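PDB 4RKR: transcriptional regulator, LacI family from Arthrobacter sp., which regulates transcription as a LacI-family regulator and binds lactose, probably as its effector, in the cleft of its periplasmic-binding-protein-like sensor domain. Local coordinates for the alpha-D-glucopyranose and beta-D-galactopyranose site. Coordinates in Å, arbitrary orientation; residue numbers count along the deposited sequence, not the author numbering.

The alpha-D-glucopyranose and beta-D-galactopyranose site. Residues 23, 27, 29-30, 77, 98, 110, 112, 151, 173, 198-199, 227. With GLC (alpha-D-glucopyranose), chain B; GAL (beta-D-galactopyranose), chain C.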
loop_
_atom_site.group_PDB
_atom_site.type_symbol
_atom_site.label_atom_id
_atom_site.label_comp_id
_atom_site.label_asym_id
_atom_site.label_seq_id
_atom_site.Cartn_x
_atom_site.Cartn_y
_atom_site.Cartn_z
ATOM N N PRO A 23 0.810 9.060 8.707
ATOM C CA PRO A 23 1.528 10.173 8.073
ATOM C C PRO A 23 1.612 10.136 6.540
ATOM O O PRO A 23 1.878 11.163 5.932
ATOM C CB PRO A 23 2.926 10.071 8.680
ATOM C CG PRO A 23 3.081 8.640 9.050
ATOM C CD PRO A 23 1.711 8.195 9.483
ATOM N N ASN A 27 4.482 4.921 1.894
ATOM C CA ASN A 27 5.369 3.898 2.489
ATOM C C ASN A 27 4.503 2.678 2.798
ATOM O O ASN A 27 3.674 2.758 3.690
ATOM C CB ASN A 27 6.042 4.436 3.754
ATOM C CG ASN A 27 6.796 3.364 4.545
ATOM O OD1 ASN A 27 6.874 2.203 4.156
ATOM N ND2 ASN A 27 7.368 3.771 5.664
ATOM N N TYR A 29 4.411 0.224 4.527
ATOM C CA TYR A 29 4.165 -0.109 5.922
ATOM C C TYR A 29 2.808 0.392 6.409
ATOM O O TYR A 29 2.074 -0.339 7.066
ATOM C CB TYR A 29 5.267 0.439 6.838
ATOM C CG TYR A 29 4.944 0.217 8.293
ATOM C CD1 TYR A 29 5.131 -1.035 8.883
ATOM C CD2 TYR A 29 4.391 1.241 9.073
ATOM C CE1 TYR A 29 4.801 -1.258 10.220
ATOM C CE2 TYR A 29 4.055 1.028 10.403
ATOM C CZ TYR A 29 4.262 -0.220 10.973
ATOM O OH TYR A 29 3.938 -0.434 12.292
ATOM N N PHE A 30 2.469 1.633 6.100
ATOM C CA PHE A 30 1.272 2.217 6.709
ATOM C C PHE A 30 -0.034 1.642 6.196
ATOM O O PHE A 30 -0.931 1.384 6.983
ATOM C CB PHE A 30 1.300 3.732 6.622
ATOM C CG PHE A 30 2.417 4.338 7.419
ATOM C CD1 PHE A 30 2.411 4.263 8.806
ATOM C CD2 PHE A 30 3.488 4.945 6.786
ATOM C CE1 PHE A 30 3.442 4.803 9.541
ATOM C CE2 PHE A 30 4.519 5.497 7.517
ATOM C CZ PHE A 30 4.497 5.422 8.899
ATOM N N TYR A 77 0.174 7.096 14.289
ATOM C CA TYR A 77 1.525 7.614 14.221
ATOM C C TYR A 77 1.395 9.130 14.101
ATOM O O TYR A 77 0.840 9.626 13.121
ATOM C CB TYR A 77 2.246 7.026 13.018
ATOM C CG TYR A 77 2.736 5.605 13.211
ATOM C CD1 TYR A 77 1.872 4.510 13.065
ATOM C CD2 TYR A 77 4.069 5.352 13.513
ATOM C CE1 TYR A 77 2.332 3.211 13.232
ATOM C CE2 TYR A 77 4.538 4.060 13.685
ATOM C CZ TYR A 77 3.673 3.002 13.535
ATOM O OH TYR A 77 4.141 1.750 13.731
ATOM N N ASP A 98 5.335 4.044 18.368
ATOM C CA ASP A 98 6.705 4.296 17.974
ATOM C C ASP A 98 7.173 5.721 18.245
ATOM O O ASP A 98 7.917 6.274 17.452
ATOM C CB ASP A 98 6.843 3.967 16.483
ATOM C CG ASP A 98 8.256 3.586 16.078
ATOM O OD1 ASP A 98 9.156 3.392 16.937
ATOM O OD2 ASP A 98 8.454 3.488 14.859
ATOM N N PHE A 110 8.595 -0.369 20.180
ATOM C CA PHE A 110 9.294 -1.542 19.716
ATOM C C PHE A 110 10.701 -1.584 20.294
ATOM O O PHE A 110 11.318 -0.550 20.566
ATOM C CB PHE A 110 9.322 -1.526 18.200
ATOM C CG PHE A 110 7.963 -1.367 17.579
ATOM C CD1 PHE A 110 7.070 -2.424 17.562
ATOM C CD2 PHE A 110 7.570 -0.158 17.034
ATOM C CE1 PHE A 110 5.812 -2.283 17.000
ATOM C CE2 PHE A 110 6.312 -0.006 16.467
ATOM C CZ PHE A 110 5.433 -1.072 16.443
ATOM N N TYR A 112 14.099 -1.765 19.678
ATOM C CA TYR A 112 15.031 -1.617 18.540
ATOM C C TYR A 112 16.444 -2.140 18.818
ATOM O O TYR A 112 17.215 -2.384 17.885
ATOM C CB TYR A 112 15.083 -0.163 18.056
ATOM C CG TYR A 112 13.857 0.237 17.255
ATOM C CD1 TYR A 112 13.557 -0.394 16.049
ATOM C CD2 TYR A 112 12.994 1.232 17.705
ATOM C CE1 TYR A 112 12.433 -0.056 15.323
ATOM C CE2 TYR A 112 11.867 1.579 16.978
ATOM C CZ TYR A 112 11.596 0.929 15.790
ATOM O OH TYR A 112 10.499 1.257 15.048
ATOM N N ARG A 151 16.255 3.521 15.990
ATOM C CA ARG A 151 16.806 2.247 15.518
ATOM C C ARG A 151 18.199 2.470 14.925
ATOM O O ARG A 151 19.084 1.625 15.070
ATOM C CB ARG A 151 15.871 1.573 14.508
ATOM C CG ARG A 151 15.790 2.270 13.162
ATOM C CD ARG A 151 14.696 1.686 12.290
ATOM N NE ARG A 151 13.384 2.252 12.590
ATOM C CZ ARG A 151 12.296 2.063 11.845
ATOM N NH1 ARG A 151 12.350 1.319 10.739
ATOM N NH2 ARG A 151 11.143 2.626 12.200
ATOM N N GLU A 173 13.629 8.860 3.078
ATOM C CA GLU A 173 12.970 7.576 3.220
ATOM C C GLU A 173 12.098 7.248 1.997
ATOM O O GLU A 173 10.878 7.208 2.076
ATOM C CB GLU A 173 12.164 7.576 4.517
ATOM C CG GLU A 173 11.493 6.261 4.881
ATOM C CD GLU A 173 10.745 6.336 6.209
ATOM O OE1 GLU A 173 10.886 7.337 6.955
ATOM O OE2 GLU A 173 10.013 5.379 6.514
ATOM N N PHE A 198 17.234 0.964 6.978
ATOM C CA PHE A 198 16.271 1.529 7.930
ATOM C C PHE A 198 14.932 0.785 7.888
ATOM O O PHE A 198 14.388 0.397 8.921
ATOM C CB PHE A 198 16.070 3.011 7.630
ATOM C CG PHE A 198 15.018 3.655 8.466
ATOM C CD1 PHE A 198 15.304 4.075 9.756
ATOM C CD2 PHE A 198 13.742 3.855 7.965
ATOM C CE1 PHE A 198 14.329 4.671 10.548
ATOM C CE2 PHE A 198 12.762 4.448 8.745
ATOM C CZ PHE A 198 13.052 4.857 10.042
ATOM N N ASN A 199 14.418 0.550 6.689
ATOM C CA ASN A 199 13.208 -0.244 6.553
ATOM C C ASN A 199 13.116 -0.936 5.187
ATOM O O ASN A 199 13.987 -0.756 4.338
ATOM C CB ASN A 199 11.977 0.637 6.822
ATOM C CG ASN A 199 11.819 1.759 5.815
ATOM O OD1 ASN A 199 12.495 1.799 4.777
ATOM N ND2 ASN A 199 10.907 2.683 6.112
ATOM N N ASP A 227 10.529 -4.118 9.029
ATOM C CA ASP A 227 9.059 -4.011 8.945
ATOM C C ASP A 227 8.288 -5.249 8.503
ATOM O O ASP A 227 7.201 -5.486 8.994
ATOM C CB ASP A 227 8.593 -2.874 8.018
ATOM C CG ASP A 227 8.994 -1.504 8.501
ATOM O OD1 ASP A 227 9.512 -1.385 9.613
ATOM O OD2 ASP A 227 8.785 -0.539 7.754
HETATM C C1 GLC B . 8.684 8.268 14.398
HETATM C C2 GLC B . 9.291 6.889 14.668
HETATM C C3 GLC B . 9.711 6.203 13.384
HETATM C C4 GLC B . 8.537 6.155 12.434
HETATM C C5 GLC B . 8.054 7.578 12.174
HETATM C C6 GLC B . 6.877 7.576 11.210
HETATM O O1 GLC B . 9.709 9.163 13.964
HETATM O O2 GLC B . 10.463 6.997 15.479
HETATM O O3 GLC B . 10.220 4.899 13.671
HETATM O O4 GLC B . 8.980 5.572 11.211
HETATM O O5 GLC B . 7.669 8.233 13.386
HETATM O O6 GLC B . 6.285 8.880 11.176
HETATM C C1 GAL C . 8.197 4.467 10.791
HETATM C C2 GAL C . 8.701 3.960 9.439
HETATM C C3 GAL C . 7.941 2.707 9.011
HETATM C C4 GAL C . 7.943 1.679 10.129
HETATM C C5 GAL C . 7.482 2.300 11.437
HETATM C C6 GAL C . 7.592 1.283 12.562
HETATM O O2 GAL C . 8.495 4.995 8.471
HETATM O O3 GAL C . 8.515 2.087 7.854
HETATM O O4 GAL C . 9.262 1.163 10.282
HETATM O O5 GAL C . 8.273 3.440 11.772
HETATM O O6 GAL C . 6.825 1.752 13.671
HETATM O O HOH W 1 11.705 5.330 16.719
HETATM O O HOH W 2 10.348 -1.236 12.156
#
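Lactose, modelled as GAL joined through GLC O4, lies in the effector cleft between the two lobes of a LacI-type sensor domain. Burial suggests that galactose is the more fully recognised end: the protein hides 233 of its 235 Å², against 156 of 249 Å² for GLC.

Carboxylates read the galactose hydroxyls. Asp227 works as a fork, its syn lone pairs taking GAL O4 at OD1 (2.6 Å) and GAL O3 at OD2; this grip on the axial 4-hydroxyl, shared with Arg151, would probably favour galactose over its 4-epimer glucose. Glu173, extended with CG anti to the backbone N (chi1 -175°), reaches the 2-hydroxyl tip-on, OE2 accepting from GAL O2 through its syn lone pair. Asp98 OD2 accepts from GLC O3 (2.6 Å), GAL O6 and Tyr112 OH, the sugar hydroxyls arriving well above the carboxylate plane, so one oxygen bridges hydroxyls of both sugars; this cluster of donors would probably stabilise its negative charge.

Amide and guanidinium donors answer them. Asn27 ND2 and Asn199 ND2 both donate to GAL O3 at 3.0 Å, the Asn27 bond being the straighter (160° at H). Arg151, bent at chi3 (83°), grips GAL O4 end-on with NH1 and NH2, nearly in the guanidinium plane, while NH2 also reaches GLC O3 at 2.9 Å. Phe198 covers one guanidinium face, and its carbonyl O accepts from NH1, fixing the group's rotation. An alanine in place of Arg151 would probably weaken the hold on the axial hydroxyl and leave GLC O3 less well fixed, since both lose guanidinium donors.

Aromatic contacts set the galactose ring. GAL C4 sits over the centre of the Tyr29 ring, 3.8 Å from its centroid, a CH-pi contact. The Phe30 ring is sandwiched between Tyr29 CD2 and Pro23 CG, flanking the Tyr29 edge. Tyr77 meets GAL O6 edge-on, in its ring plane, and its OH, 2.7 Å from that primary hydroxyl, also hydrogen-bonds Tyr29 OH at 2.6 Å.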